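Local coordinates for protein putative oxidoreductase (Bacteroides fragilis NCTC 9343, PDB 3FHL) that is probably an NAD(P)-dependent oxidoreductase of the Gfo/Idh/MocA family, at residues L175-G180 with R336-A341; P194-A199 with H217-S222; A199-L204 with Q343-N348; Y213-L218 with K228-A233. All coordinates share one frame; numbering follows the deposited sequence.

Contact 1: residues L175-G180 with R336-A341; sequences LTYNLG and RIIEAA
Ile-338 pushes its CG2 methyl onto the ring of Tyr-177, where the methyl sits 3.6 Å above the ring plane and over its centre. This is a CH-pi contact, with the line from the ring centroid to CG2 only 13° off the ring normal. In Ile-338 CG1 lies anti to the carbonyl carbon (chi1 -72°), and CG2, anti to the backbone N, is the branch laid on the ring. CD1 continues from CG1 to lie 3.8 Å from Thr-176 O, and it also touches the Tyr-177 ring at CD2. Thr-176 faces the long helix with its methyl, CG2 standing 4.4 Å from Ala-341 CB, while its OG1 turns to Asp-211 for a hydrogen bond. On the solvent side one water ties the two helices together: it lies in the plane of the Tyr-177 ring, 2.7 Å from Tyr-177 OH, and donates to Glu-339 OE2. Ser-181 and Ile-184 of helix 180-191 also pack on Ile-338. The result is helix-against-helix packing, apolar at its centre, with a water bridge at its exposed side, within the helical layer that covers one face of the large beta sheet in the C-terminal alpha/beta domain of the Gfo/Idh/MocA fold.

Contact 2: residues P194-A199 with H217-S222; sequences PEAVFA and HLLHPS
An antiparallel strand pairing joins residues 194-199 to 217-222 in the beta hairpin of strands 194-202 and 213-221, part of the large mixed sheet of the C-terminal domain. Phe-198 and His-217 form a hydrogen-bonded pair, with His-217 N 2.8 Å from Phe-198 O; Ala-196 and Leu-219 form the next. A classic beta bulge follows, because Glu-195 and Ala-196 both face Leu-219. Glu-195 N bonds to His-220 O at 3.2 Å, coming from above the carbonyl plane. A water donates to both Glu-195 OE2 and His-220 O. On one face of the sheet, Pro-194 CB meets Leu-218 CB at 3.8 Å; helix 328-347 packs over this cluster. On the other face, Leu-219 CD1 touches Ala-196 CB at 3.8 Å. There Phe-198 CG, anti to the backbone N (chi1 163°), sets its ring beside that of His-217, the two meeting rim to rim at 3.4 Å between Phe-198 CD2 and His-217 CD2. Phe-198 stacks on its counterpart in the second subunit, and His-217 NE2 hydrogen-bonds His-217 NE2 there. Because ND1 of His-217 donates to Ile-229 O, the NE2 to NE2 hydrogen bond would need a proton on just one of the two NE2 atoms, so probably one ring is cationic and the other neutral.

Contact 3: residues A199-L204 with Q343-N348; sequences ADLGIL and QSHREN
Helix-on-sheet packing in the C-terminal alpha/beta domain brings Ala-199, Asp-200 and Leu-201 of strand 194-202 against Ser-344 and His-345, close to the end of helix 328-347. The axes of strand 199-202 and helix 343-347 approach to 6.7 Å and cross steeply. The one direct hydrogen bond between the segments runs from Ala-199 N to Ser-344 OG, 3.1 Å long and fairly straight, 161° at the hydrogen. OG stands anti to the backbone N of Ser-344, where it also has a hydrogen bond with the carbonyl of Lys-349, just past the helix. The serine hydroxyl therefore links the strand edge to the chain leaving the helix, which turns off at Asn-348 in a Schellman motif. A water reinforces the join by donating to Ala-199 O and to Ser-344 O, both at 2.8 Å.

His-345 makes the other half of the contact. Its CG is anti to the backbone N (chi1 164°), and the ring presents one face to Leu-201, whose CB lies over the ring centre in a CH-pi contact, 6° off the normal. The Leu-201 CG atom is 3.9 Å from His-345 CG, towards the root of the ring. Asp-200 points away from the helix at its CB, but its carboxylate swings back, its plane moderately inclined to that of the imidazole. Its main charged partner is Lys-228 of the second subunit, which salt-bridges OD1 and also hydrogen-bonds Leu-201 O, placing this strand at the dimer interface. His-345 CE1 comes within 3.3 Å of Leu-201 O.

Contact 4: residues Y213-L218 with K228-A233; sequences YFIIHL and KITLKA
Ile-216 and Leu-231 bond to each other in both directions, Ile-216 N to Leu-231 O at 2.8 Å and Leu-231 N to Ile-216 O at 2.9 Å, and Phe-214 and Ala-233 form the next antiparallel hydrogen-bonded pair. Beyond Ile-216 the ladder gives way to a side chain: His-217 ND1 donates to Ile-229 O at 3.1 Å, with the acceptor close to the imidazole plane. Further on, a water accepts from Ile-229 N and donates to Leu-218 O, while Leu-218 N is buried without a partner.

Phe-214 CG takes the crowded position between the backbone N and the carbonyl carbon (chi1 69°), and the ring folds over the neighbouring strand. Ala-233 N lies 3.6 Å above the ring plane, over its centre, and Ala-233 CB is 3.5 Å from Phe-214 CE2. On this same face Leu-218 CD1 meets Leu-231 CD1 at 3.8 Å, the two side chains crossing at about a right angle, with helix 180-191 packed over them. The opposite face carries Ile-215 beside Lys-232, Ile-215 CG1 touching Lys-232 CG at 3.7 Å. Lys-232 NZ forms salt bridges with Glu-241 and with Glu-148 and Glu-150 of the second subunit. The hairpin thus has an apolar face towards its own helices and a mixed face towards the partner subunit, where Ile-215 packs beside polar and charged groups; the three carboxylates around Lys-232 NZ would favour its charged form.

Overall arrangement
All four contacts lie in the C-terminal alpha/beta domain, their centres 10 to 15 Å apart. Contacts 2 and 4 are successive strand pairings of one sheet: they share His-217 and Leu-218 on strand 213-221, which lies between strands 194-202 and 228-234. Contacts 1 and 3 both use helix 328-347, which returns late in the chain to pack first on helix 175-178 and then, nearer its end, on strand 194-202. Contacts 2 and 4 are nested inside the loop closed by contact 1, whereas contact 3 crosses it. Ala-199 belongs to both contacts 2 and 3. The helices thus back the sheet on one face, while contacts 2, 3 and 4 also meet the second subunit.

Contact 1: residues L175-G180 with R336-A341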
loop_
_atom_site.group_PDB
_atom_site.type_symbol
_atom_site.label_atom_id
_atom_site.label_comp_id
_atom_site.label_asym_id
_atom_site.label_seq_id
_atom_site.Cartn_x
_atom_site.Cartn_y
_atom_site.Cartn_z
ATOM N N LEU C 175 -9.664 7.693 11.765
ATOM C CA LEU C 175 -8.230 7.681 11.474
ATOM C C LEU C 175 -7.868 8.640 10.344
ATOM O O LEU C 175 -6.792 9.226 10.353
ATOM C CB LEU C 175 -7.777 6.269 11.088
ATOM C CG LEU C 175 -6.311 5.911 11.340
ATOM C CD1 LEU C 175 -5.946 6.177 12.785
ATOM C CD2 LEU C 175 -6.043 4.467 10.993
ATOM N N THR C 176 -8.762 8.763 9.366
ATOM C CA THR C 176 -8.566 9.653 8.206
ATOM C C THR C 176 -8.457 11.123 8.618
ATOM O O THR C 176 -7.694 11.890 8.016
ATOM C CB THR C 176 -9.696 9.471 7.176
ATOM O OG1 THR C 176 -9.798 8.080 6.835
ATOM C CG2 THR C 176 -9.430 10.276 5.878
ATOM N N TYR C 177 -9.208 11.506 9.644
ATOM C CA TYR C 177 -9.044 12.829 10.256
ATOM C C TYR C 177 -7.805 12.884 11.142
ATOM O O TYR C 177 -6.945 13.729 10.928
ATOM C CB TYR C 177 -10.274 13.239 11.072
ATOM C CG TYR C 177 -11.319 14.004 10.291
ATOM C CD1 TYR C 177 -12.513 13.386 9.903
ATOM C CD2 TYR C 177 -11.126 15.346 9.951
ATOM C CE1 TYR C 177 -13.492 14.083 9.186
ATOM C CE2 TYR C 177 -12.101 16.057 9.229
ATOM C CZ TYR C 177 -13.281 15.412 8.850
ATOM O OH TYR C 177 -14.254 16.086 8.142
ATOM N N ASN C 178 -7.705 11.970 12.112
ATOM C CA ASN C 178 -6.646 12.031 13.114
ATOM C C ASN C 178 -5.221 11.887 12.571
ATOM O O ASN C 178 -4.359 12.696 12.899
ATOM C CB ASN C 178 -6.914 11.034 14.245
ATOM C CG ASN C 178 -8.083 11.454 15.130
ATOM O OD1 ASN C 178 -8.266 12.638 15.428
ATOM N ND2 ASN C 178 -8.876 10.478 15.558
ATOM N N LEU C 179 -4.977 10.873 11.741
ATOM C CA LEU C 179 -3.637 10.653 11.201
ATOM C C LEU C 179 -3.517 11.082 9.759
ATOM O O LEU C 179 -2.450 11.493 9.320
ATOM C CB LEU C 179 -3.207 9.185 11.336
ATOM C CG LEU C 179 -2.989 8.686 12.770
ATOM C CD1 LEU C 179 -2.466 7.272 12.727
ATOM C CD2 LEU C 179 -2.025 9.591 13.516
ATOM N N GLY C 180 -4.611 10.966 9.019
ATOM C CA GLY C 180 -4.617 11.364 7.621
ATOM C C GLY C 180 -4.320 12.832 7.411
ATOM O O GLY C 180 -3.640 13.177 6.444
ATOM N N ARG C 336 -10.145 19.892 2.778
ATOM C CA ARG C 336 -10.756 19.673 1.482
ATOM C C ARG C 336 -10.426 18.268 0.957
ATOM O O ARG C 336 -11.322 17.551 0.492
ATOM C CB ARG C 336 -10.286 20.723 0.477
ATOM C CG ARG C 336 -10.918 20.595 -0.900
ATOM C CD ARG C 336 -10.573 21.803 -1.752
ATOM N NE ARG C 336 -11.114 21.724 -3.106
ATOM C CZ ARG C 336 -10.556 22.307 -4.164
ATOM N NH1 ARG C 336 -9.430 23.001 -4.028
ATOM N NH2 ARG C 336 -11.114 22.187 -5.362
ATOM N N ILE C 337 -9.147 17.889 1.043
ATOM C CA ILE C 337 -8.704 16.534 0.688
ATOM C C ILE C 337 -9.367 15.450 1.550
ATOM O O ILE C 337 -9.828 14.437 1.014
ATOM C CB ILE C 337 -7.154 16.400 0.715
ATOM C CG1 ILE C 337 -6.500 17.463 -0.171
ATOM C CG2 ILE C 337 -6.698 14.993 0.273
ATOM C CD1 ILE C 337 -6.925 17.406 -1.607
ATOM N N ILE C 338 -9.437 15.671 2.863
ATOM C CA ILE C 338 -10.100 14.737 3.782
ATOM C C ILE C 338 -11.580 14.541 3.407
ATOM O O ILE C 338 -12.071 13.417 3.354
ATOM C CB ILE C 338 -9.989 15.199 5.242
ATOM C CG1 ILE C 338 -8.553 15.031 5.754
ATOM C CG2 ILE C 338 -10.956 14.422 6.143
ATOM C CD1 ILE C 338 -8.333 15.547 7.181
ATOM N N GLU C 339 -12.271 15.640 3.120
ATOM C CA GLU C 339 -13.669 15.577 2.721
ATOM C C GLU C 339 -13.825 14.847 1.392
ATOM O O GLU C 339 -14.760 14.071 1.231
ATOM C CB GLU C 339 -14.287 16.979 2.684
ATOM C CG GLU C 339 -14.538 17.546 4.094
ATOM C CD GLU C 339 -15.016 18.999 4.096
ATOM O OE1 GLU C 339 -15.012 19.656 3.028
ATOM O OE2 GLU C 339 -15.392 19.487 5.182
ATOM N N ALA C 340 -12.894 15.073 0.464
ATOM C CA ALA C 340 -12.893 14.352 -0.817
ATOM C C ALA C 340 -12.650 12.854 -0.649
ATOM O O ALA C 340 -13.239 12.051 -1.365
ATOM C CB ALA C 340 -11.894 14.942 -1.766
ATOM N N ALA C 341 -11.794 12.495 0.304
ATOM C CA ALA C 341 -11.524 11.099 0.647
ATOM C C ALA C 341 -12.769 10.406 1.220
ATOM O O ALA C 341 -13.114 9.288 0.815
ATOM C CB ALA C 341 -10.339 11.008 1.623
HETATM O O HOH W 1 -14.782 18.662 7.732
#

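Contact 2: residues P194-A199 with H217-S222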
loop_
_atom_site.group_PDB
_atom_site.type_symbol
_atom_site.label_atom_id
_atom_site.label_comp_id
_atom_site.label_asym_id
_atom_site.label_seq_id
_atom_site.Cartn_x
_atom_site.Cartn_y
_atom_site.Cartn_z
ATOM N N PRO C 194 -3.803 17.801 -5.556
ATOM C CA PRO C 194 -4.086 16.863 -6.644
ATOM C C PRO C 194 -5.272 17.291 -7.528
ATOM O O PRO C 194 -6.136 18.056 -7.094
ATOM C CB PRO C 194 -4.421 15.575 -5.891
ATOM C CG PRO C 194 -5.044 16.042 -4.643
ATOM C CD PRO C 194 -4.336 17.312 -4.270
ATOM N N GLU C 195 -5.321 16.785 -8.751
ATOM C CA GLU C 195 -6.516 16.953 -9.583
ATOM C C GLU C 195 -7.694 16.130 -9.077
ATOM O O GLU C 195 -8.848 16.562 -9.170
ATOM C CB GLU C 195 -6.216 16.558 -11.022
ATOM C CG GLU C 195 -5.207 17.445 -11.703
ATOM C CD GLU C 195 -4.863 16.945 -13.086
ATOM O OE1 GLU C 195 -5.652 16.157 -13.645
ATOM O OE2 GLU C 195 -3.804 17.339 -13.614
ATOM N N ALA C 196 -7.409 14.942 -8.542
ATOM C CA ALA C 196 -8.465 14.037 -8.101
ATOM C C ALA C 196 -8.052 13.219 -6.872
ATOM O O ALA C 196 -6.872 13.151 -6.531
ATOM C CB ALA C 196 -8.889 13.114 -9.263
ATOM N N VAL C 197 -9.030 12.622 -6.202
ATOM C CA VAL C 197 -8.773 11.799 -5.010
ATOM C C VAL C 197 -9.504 10.451 -5.110
ATOM O O VAL C 197 -10.693 10.404 -5.413
ATOM C CB VAL C 197 -9.198 12.528 -3.705
ATOM C CG1 VAL C 197 -9.147 11.578 -2.474
ATOM C CG2 VAL C 197 -8.306 13.766 -3.443
ATOM N N PHE C 198 -8.781 9.357 -4.876
ATOM C CA PHE C 198 -9.421 8.091 -4.587
ATOM C C PHE C 198 -9.140 7.744 -3.130
ATOM O O PHE C 198 -8.024 7.937 -2.648
ATOM C CB PHE C 198 -8.920 6.976 -5.523
ATOM C CG PHE C 198 -9.237 5.576 -5.013
ATOM C CD1 PHE C 198 -10.439 4.959 -5.344
ATOM C CD2 PHE C 198 -8.354 4.905 -4.170
ATOM C CE1 PHE C 198 -10.742 3.680 -4.861
ATOM C CE2 PHE C 198 -8.651 3.636 -3.679
ATOM C CZ PHE C 198 -9.850 3.024 -4.032
ATOM N N ALA C 199 -10.152 7.248 -2.427
ATOM C CA ALA C 199 -9.936 6.706 -1.086
ATOM C C ALA C 199 -10.781 5.474 -0.824
ATOM O O ALA C 199 -11.901 5.359 -1.311
ATOM C CB ALA C 199 -10.240 7.754 -0.028
ATOM N N HIS C 217 -5.200 7.848 -2.610
ATOM C CA HIS C 217 -4.356 8.229 -3.717
ATOM C C HIS C 217 -4.666 9.660 -4.088
ATOM O O HIS C 217 -5.820 9.995 -4.337
ATOM C CB HIS C 217 -4.582 7.307 -4.915
ATOM C CG HIS C 217 -4.194 5.894 -4.636
ATOM N ND1 HIS C 217 -2.892 5.531 -4.380
ATOM C CD2 HIS C 217 -4.935 4.770 -4.506
ATOM C CE1 HIS C 217 -2.841 4.235 -4.131
ATOM N NE2 HIS C 217 -4.068 3.749 -4.208
ATOM N N LEU C 218 -3.625 10.489 -4.103
ATOM C CA LEU C 218 -3.744 11.877 -4.549
ATOM C C LEU C 218 -3.258 11.873 -5.980
ATOM O O LEU C 218 -2.073 11.641 -6.258
ATOM C CB LEU C 218 -2.914 12.821 -3.664
ATOM C CG LEU C 218 -3.142 12.776 -2.162
ATOM C CD1 LEU C 218 -2.307 13.867 -1.495
ATOM C CD2 LEU C 218 -4.599 12.992 -1.854
ATOM N N LEU C 219 -4.197 12.083 -6.895
ATOM C CA LEU C 219 -3.956 11.841 -8.309
ATOM C C LEU C 219 -3.560 13.141 -8.989
ATOM O O LEU C 219 -4.285 14.129 -8.901
ATOM C CB LEU C 219 -5.211 11.222 -8.965
ATOM C CG LEU C 219 -5.810 9.998 -8.235
ATOM C CD1 LEU C 219 -7.264 9.720 -8.613
ATOM C CD2 LEU C 219 -4.961 8.762 -8.446
ATOM N N HIS C 220 -2.396 13.116 -9.638
ATOM C CA HIS C 220 -1.787 14.261 -10.328
ATOM C C HIS C 220 -1.634 15.532 -9.460
ATOM O O HIS C 220 -2.317 16.539 -9.694
ATOM C CB HIS C 220 -2.522 14.572 -11.646
ATOM C CG HIS C 220 -2.710 13.381 -12.537
ATOM N ND1 HIS C 220 -1.677 12.808 -13.249
ATOM C CD2 HIS C 220 -3.816 12.653 -12.828
ATOM C CE1 HIS C 220 -2.138 11.783 -13.944
ATOM N NE2 HIS C 220 -3.432 11.666 -13.703
ATOM N N PRO C 221 -0.745 15.484 -8.448
ATOM C CA PRO C 221 -0.519 16.688 -7.645
ATOM C C PRO C 221 0.153 17.784 -8.493
ATOM O O PRO C 221 0.989 17.462 -9.322
ATOM C CB PRO C 221 0.364 16.189 -6.508
ATOM C CG PRO C 221 1.023 14.975 -7.017
ATOM C CD PRO C 221 0.076 14.344 -7.987
ATOM N N SER C 222 -0.231 19.049 -8.285
ATOM C CA SER C 222 0.156 20.151 -9.179
ATOM C C SER C 222 1.655 20.289 -9.462
ATOM O O SER C 222 2.046 20.540 -10.603
ATOM C CB SER C 222 -0.407 21.481 -8.665
ATOM O OG SER C 222 0.115 21.791 -7.384
HETATM O O HOH W 2 -1.899 18.474 -11.718
#

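Contact 3: residues A199-L204 with Q343-N348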
loop_
_atom_site.group_PDB
_atom_site.type_symbol
_atom_site.label_atom_id
_atom_site.label_comp_id
_atom_site.label_asym_id
_atom_site.label_seq_id
_atom_site.Cartn_x
_atom_site.Cartn_y
_atom_site.Cartn_z
ATOM N N ALA C 199 -10.152 7.248 -2.427
ATOM C CA ALA C 199 -9.936 6.706 -1.086
ATOM C C ALA C 199 -10.781 5.474 -0.824
ATOM O O ALA C 199 -11.901 5.359 -1.311
ATOM C CB ALA C 199 -10.240 7.754 -0.028
ATOM N N ASP C 200 -10.244 4.569 -0.016
ATOM C CA ASP C 200 -11.010 3.452 0.487
ATOM C C ASP C 200 -10.749 3.391 1.977
ATOM O O ASP C 200 -9.596 3.325 2.416
ATOM C CB ASP C 200 -10.588 2.151 -0.214
ATOM C CG ASP C 200 -11.483 0.953 0.152
ATOM O OD1 ASP C 200 -12.553 1.138 0.770
ATOM O OD2 ASP C 200 -11.112 -0.186 -0.198
ATOM N N LEU C 201 -11.829 3.454 2.749
ATOM C CA LEU C 201 -11.736 3.427 4.199
ATOM C C LEU C 201 -12.341 2.146 4.707
ATOM O O LEU C 201 -13.119 1.490 4.011
ATOM C CB LEU C 201 -12.473 4.614 4.840
ATOM C CG LEU C 201 -12.388 6.083 4.400
ATOM C CD1 LEU C 201 -12.694 6.936 5.606
ATOM C CD2 LEU C 201 -11.084 6.530 3.758
ATOM N N GLY C 202 -11.975 1.774 5.922
ATOM C CA GLY C 202 -12.565 0.607 6.527
ATOM C C GLY C 202 -12.716 0.739 8.016
ATOM O O GLY C 202 -12.032 1.545 8.662
ATOM N N ILE C 203 -13.652 -0.030 8.556
ATOM C CA ILE C 203 -13.684 -0.323 9.983
ATOM C C ILE C 203 -13.398 -1.812 10.061
ATOM O O ILE C 203 -14.272 -2.651 9.806
ATOM C CB ILE C 203 -15.027 0.028 10.665
ATOM C CG1 ILE C 203 -15.386 1.497 10.428
ATOM C CG2 ILE C 203 -14.917 -0.252 12.156
ATOM C CD1 ILE C 203 -16.833 1.870 10.723
ATOM N N LEU C 204 -12.149 -2.132 10.374
ATOM C CA LEU C 204 -11.653 -3.484 10.254
ATOM C C LEU C 204 -11.732 -4.216 11.591
ATOM O O LEU C 204 -11.715 -5.446 11.628
ATOM C CB LEU C 204 -10.212 -3.472 9.734
ATOM C CG LEU C 204 -9.865 -2.678 8.469
ATOM C CD1 LEU C 204 -8.384 -2.911 8.150
ATOM C CD2 LEU C 204 -10.744 -3.044 7.277
ATOM N N GLN C 343 -15.853 11.406 0.667
ATOM C CA GLN C 343 -16.839 11.389 -0.409
ATOM C C GLN C 343 -16.561 10.254 -1.410
ATOM O O GLN C 343 -17.482 9.592 -1.870
ATOM C CB GLN C 343 -16.879 12.752 -1.108
ATOM C CG GLN C 343 -17.966 12.894 -2.173
ATOM C CD GLN C 343 -17.762 14.097 -3.075
ATOM O OE1 GLN C 343 -16.997 15.011 -2.756
ATOM N NE2 GLN C 343 -18.445 14.101 -4.214
ATOM N N SER C 344 -15.289 10.045 -1.737
ATOM C CA SER C 344 -14.857 8.967 -2.623
ATOM C C SER C 344 -15.225 7.590 -2.102
ATOM O O SER C 344 -15.668 6.724 -2.872
ATOM C CB SER C 344 -13.349 9.031 -2.856
ATOM O OG SER C 344 -12.906 7.930 -3.625
ATOM N N HIS C 345 -15.039 7.397 -0.800
ATOM C CA HIS C 345 -15.382 6.146 -0.142
ATOM C C HIS C 345 -16.901 5.951 -0.082
ATOM O O HIS C 345 -17.396 4.898 -0.468
ATOM C CB HIS C 345 -14.768 6.093 1.261
ATOM C CG HIS C 345 -15.360 5.042 2.151
ATOM N ND1 HIS C 345 -15.184 3.692 1.935
ATOM C CD2 HIS C 345 -16.106 5.148 3.274
ATOM C CE1 HIS C 345 -15.806 3.012 2.880
ATOM N NE2 HIS C 345 -16.372 3.872 3.706
ATOM N N ARG C 346 -17.618 6.966 0.399
ATOM C CA ARG C 346 -19.075 6.911 0.566
ATOM C C ARG C 346 -19.827 6.707 -0.755
ATOM O O ARG C 346 -20.794 5.945 -0.810
ATOM C CB ARG C 346 -19.572 8.156 1.321
ATOM C CG ARG C 346 -20.890 8.774 0.826
ATOM C CD ARG C 346 -21.456 9.847 1.773
ATOM N NE ARG C 346 -20.424 10.615 2.478
ATOM C CZ ARG C 346 -19.803 11.696 2.004
ATOM N NH1 ARG C 346 -20.081 12.176 0.791
ATOM N NH2 ARG C 346 -18.889 12.298 2.752
ATOM N N GLU C 347 -19.352 7.356 -1.813
ATOM C CA GLU C 347 -20.029 7.361 -3.103
ATOM C C GLU C 347 -19.443 6.381 -4.109
ATOM O O GLU C 347 -19.931 6.296 -5.246
ATOM C CB GLU C 347 -20.021 8.771 -3.692
ATOM C CG GLU C 347 -20.815 9.770 -2.868
ATOM C CD GLU C 347 -20.846 11.174 -3.465
ATOM O OE1 GLU C 347 -20.275 11.393 -4.562
ATOM O OE2 GLU C 347 -21.447 12.064 -2.818
ATOM N N ASN C 348 -18.397 5.652 -3.702
ATOM C CA ASN C 348 -17.722 4.680 -4.574
ATOM C C ASN C 348 -17.295 5.315 -5.903
ATOM O O ASN C 348 -17.530 4.762 -6.982
ATOM C CB ASN C 348 -18.604 3.414 -4.770
ATOM C CG ASN C 348 -17.950 2.348 -5.660
ATOM O OD1 ASN C 348 -18.595 1.782 -6.548
ATOM N ND2 ASN C 348 -16.676 2.089 -5.441
HETATM O O HOH W 3 -13.801 4.713 -3.319
HETATM O O HOH W 4 -14.739 2.398 -0.051
#

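Contact 4: residues Y213-L218 with K228-A233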
loop_
_atom_site.group_PDB
_atom_site.type_symbol
_atom_site.label_atom_id
_atom_site.label_comp_id
_atom_site.label_asym_id
_atom_site.label_seq_id
_atom_site.Cartn_x
_atom_site.Cartn_y
_atom_site.Cartn_z
ATOM N N TYR C 213 -8.890 2.401 9.170
ATOM C CA TYR C 213 -8.053 2.061 8.038
ATOM C C TYR C 213 -8.374 3.065 6.946
ATOM O O TYR C 213 -9.543 3.318 6.668
ATOM C CB TYR C 213 -8.401 0.658 7.501
ATOM C CG TYR C 213 -7.712 0.317 6.202
ATOM C CD1 TYR C 213 -6.496 -0.359 6.209
ATOM C CD2 TYR C 213 -8.259 0.693 4.964
ATOM C CE1 TYR C 213 -5.841 -0.652 5.037
ATOM C CE2 TYR C 213 -7.599 0.408 3.776
ATOM C CZ TYR C 213 -6.392 -0.277 3.832
ATOM O OH TYR C 213 -5.709 -0.584 2.689
ATOM N N PHE C 214 -7.345 3.581 6.288
ATOM C CA PHE C 214 -7.584 4.315 5.034
ATOM C C PHE C 214 -6.459 4.066 4.067
ATOM O O PHE C 214 -5.322 3.818 4.476
ATOM C CB PHE C 214 -7.823 5.827 5.287
ATOM C CG PHE C 214 -6.609 6.595 5.767
ATOM C CD1 PHE C 214 -5.585 6.960 4.886
ATOM C CD2 PHE C 214 -6.501 6.969 7.094
ATOM C CE1 PHE C 214 -4.479 7.659 5.329
ATOM C CE2 PHE C 214 -5.405 7.687 7.541
ATOM C CZ PHE C 214 -4.384 8.022 6.654
ATOM N N ILE C 215 -6.786 4.083 2.784
ATOM C CA ILE C 215 -5.789 4.221 1.745
ATOM C C ILE C 215 -6.272 5.355 0.828
ATOM O O ILE C 215 -7.437 5.389 0.453
ATOM C CB ILE C 215 -5.503 2.903 0.967
ATOM C CG1 ILE C 215 -4.375 3.120 -0.047
ATOM C CG2 ILE C 215 -6.780 2.323 0.304
ATOM C CD1 ILE C 215 -3.689 1.860 -0.481
ATOM N N ILE C 216 -5.371 6.282 0.511
ATOM C CA ILE C 216 -5.696 7.458 -0.294
ATOM C C ILE C 216 -4.692 7.616 -1.408
ATOM O O ILE C 216 -3.483 7.549 -1.199
ATOM C CB ILE C 216 -5.735 8.745 0.577
ATOM C CG1 ILE C 216 -6.833 8.623 1.645
ATOM C CG2 ILE C 216 -5.929 9.988 -0.301
ATOM C CD1 ILE C 216 -6.748 9.648 2.777
ATOM N N HIS C 217 -5.200 7.848 -2.610
ATOM C CA HIS C 217 -4.356 8.229 -3.717
ATOM C C HIS C 217 -4.666 9.660 -4.088
ATOM O O HIS C 217 -5.820 9.995 -4.337
ATOM C CB HIS C 217 -4.582 7.307 -4.915
ATOM C CG HIS C 217 -4.194 5.894 -4.636
ATOM N ND1 HIS C 217 -2.892 5.531 -4.380
ATOM C CD2 HIS C 217 -4.935 4.770 -4.506
ATOM C CE1 HIS C 217 -2.841 4.235 -4.131
ATOM N NE2 HIS C 217 -4.068 3.749 -4.208
ATOM N N LEU C 218 -3.625 10.489 -4.103
ATOM C CA LEU C 218 -3.744 11.877 -4.549
ATOM C C LEU C 218 -3.258 11.873 -5.980
ATOM O O LEU C 218 -2.073 11.641 -6.258
ATOM C CB LEU C 218 -2.914 12.821 -3.664
ATOM C CG LEU C 218 -3.142 12.776 -2.162
ATOM C CD1 LEU C 218 -2.307 13.867 -1.495
ATOM C CD2 LEU C 218 -4.599 12.992 -1.854
ATOM N N LYS C 228 3.388 9.096 -8.311
ATOM C CA LYS C 228 2.334 8.281 -7.745
ATOM C C LYS C 228 2.342 8.404 -6.225
ATOM O O LYS C 228 3.363 8.135 -5.595
ATOM C CB LYS C 228 2.525 6.827 -8.199
ATOM C CG LYS C 228 2.594 6.667 -9.720
ATOM C CD LYS C 228 1.240 6.983 -10.374
ATOM C CE LYS C 228 1.248 6.627 -11.857
ATOM N NZ LYS C 228 0.089 7.229 -12.561
ATOM N N ILE C 229 1.203 8.811 -5.658
ATOM C CA ILE C 229 1.079 9.072 -4.218
ATOM C C ILE C 229 0.151 8.086 -3.519
ATOM O O ILE C 229 -0.998 7.923 -3.911
ATOM C CB ILE C 229 0.556 10.516 -3.935
ATOM C CG1 ILE C 229 1.581 11.567 -4.361
ATOM C CG2 ILE C 229 0.191 10.698 -2.454
ATOM C CD1 ILE C 229 1.222 12.967 -3.931
ATOM N N THR C 230 0.653 7.431 -2.474
ATOM C CA THR C 230 -0.205 6.603 -1.621
ATOM C C THR C 230 -0.055 7.034 -0.174
ATOM O O THR C 230 1.059 7.047 0.360
ATOM C CB THR C 230 0.151 5.097 -1.697
ATOM O OG1 THR C 230 0.224 4.683 -3.056
ATOM C CG2 THR C 230 -0.901 4.262 -1.009
ATOM N N LEU C 231 -1.173 7.363 0.466
ATOM C CA LEU C 231 -1.196 7.656 1.903
ATOM C C LEU C 231 -2.049 6.615 2.624
ATOM O O LEU C 231 -3.166 6.308 2.199
ATOM C CB LEU C 231 -1.728 9.079 2.160
ATOM C CG LEU C 231 -1.174 10.181 1.238
ATOM C CD1 LEU C 231 -1.937 11.479 1.437
ATOM C CD2 LEU C 231 0.322 10.406 1.506
ATOM N N LYS C 232 -1.526 6.065 3.712
ATOM C CA LYS C 232 -2.186 4.951 4.379
ATOM C C LYS C 232 -2.052 5.020 5.876
ATOM O O LYS C 232 -1.040 5.491 6.384
ATOM C CB LYS C 232 -1.526 3.634 3.972
ATOM C CG LYS C 232 -2.118 2.913 2.817
ATOM C CD LYS C 232 -1.428 1.550 2.628
ATOM C CE LYS C 232 -2.167 0.425 3.325
ATOM N NZ LYS C 232 -1.644 -0.905 2.834
ATOM N N ALA C 233 -3.054 4.500 6.574
ATOM C CA ALA C 233 -2.910 4.195 8.000
ATOM C C ALA C 233 -3.854 3.085 8.393
ATOM O O ALA C 233 -4.900 2.919 7.775
ATOM C CB ALA C 233 -3.163 5.422 8.872
HETATM O O HOH W 5 -0.968 9.282 -7.457
#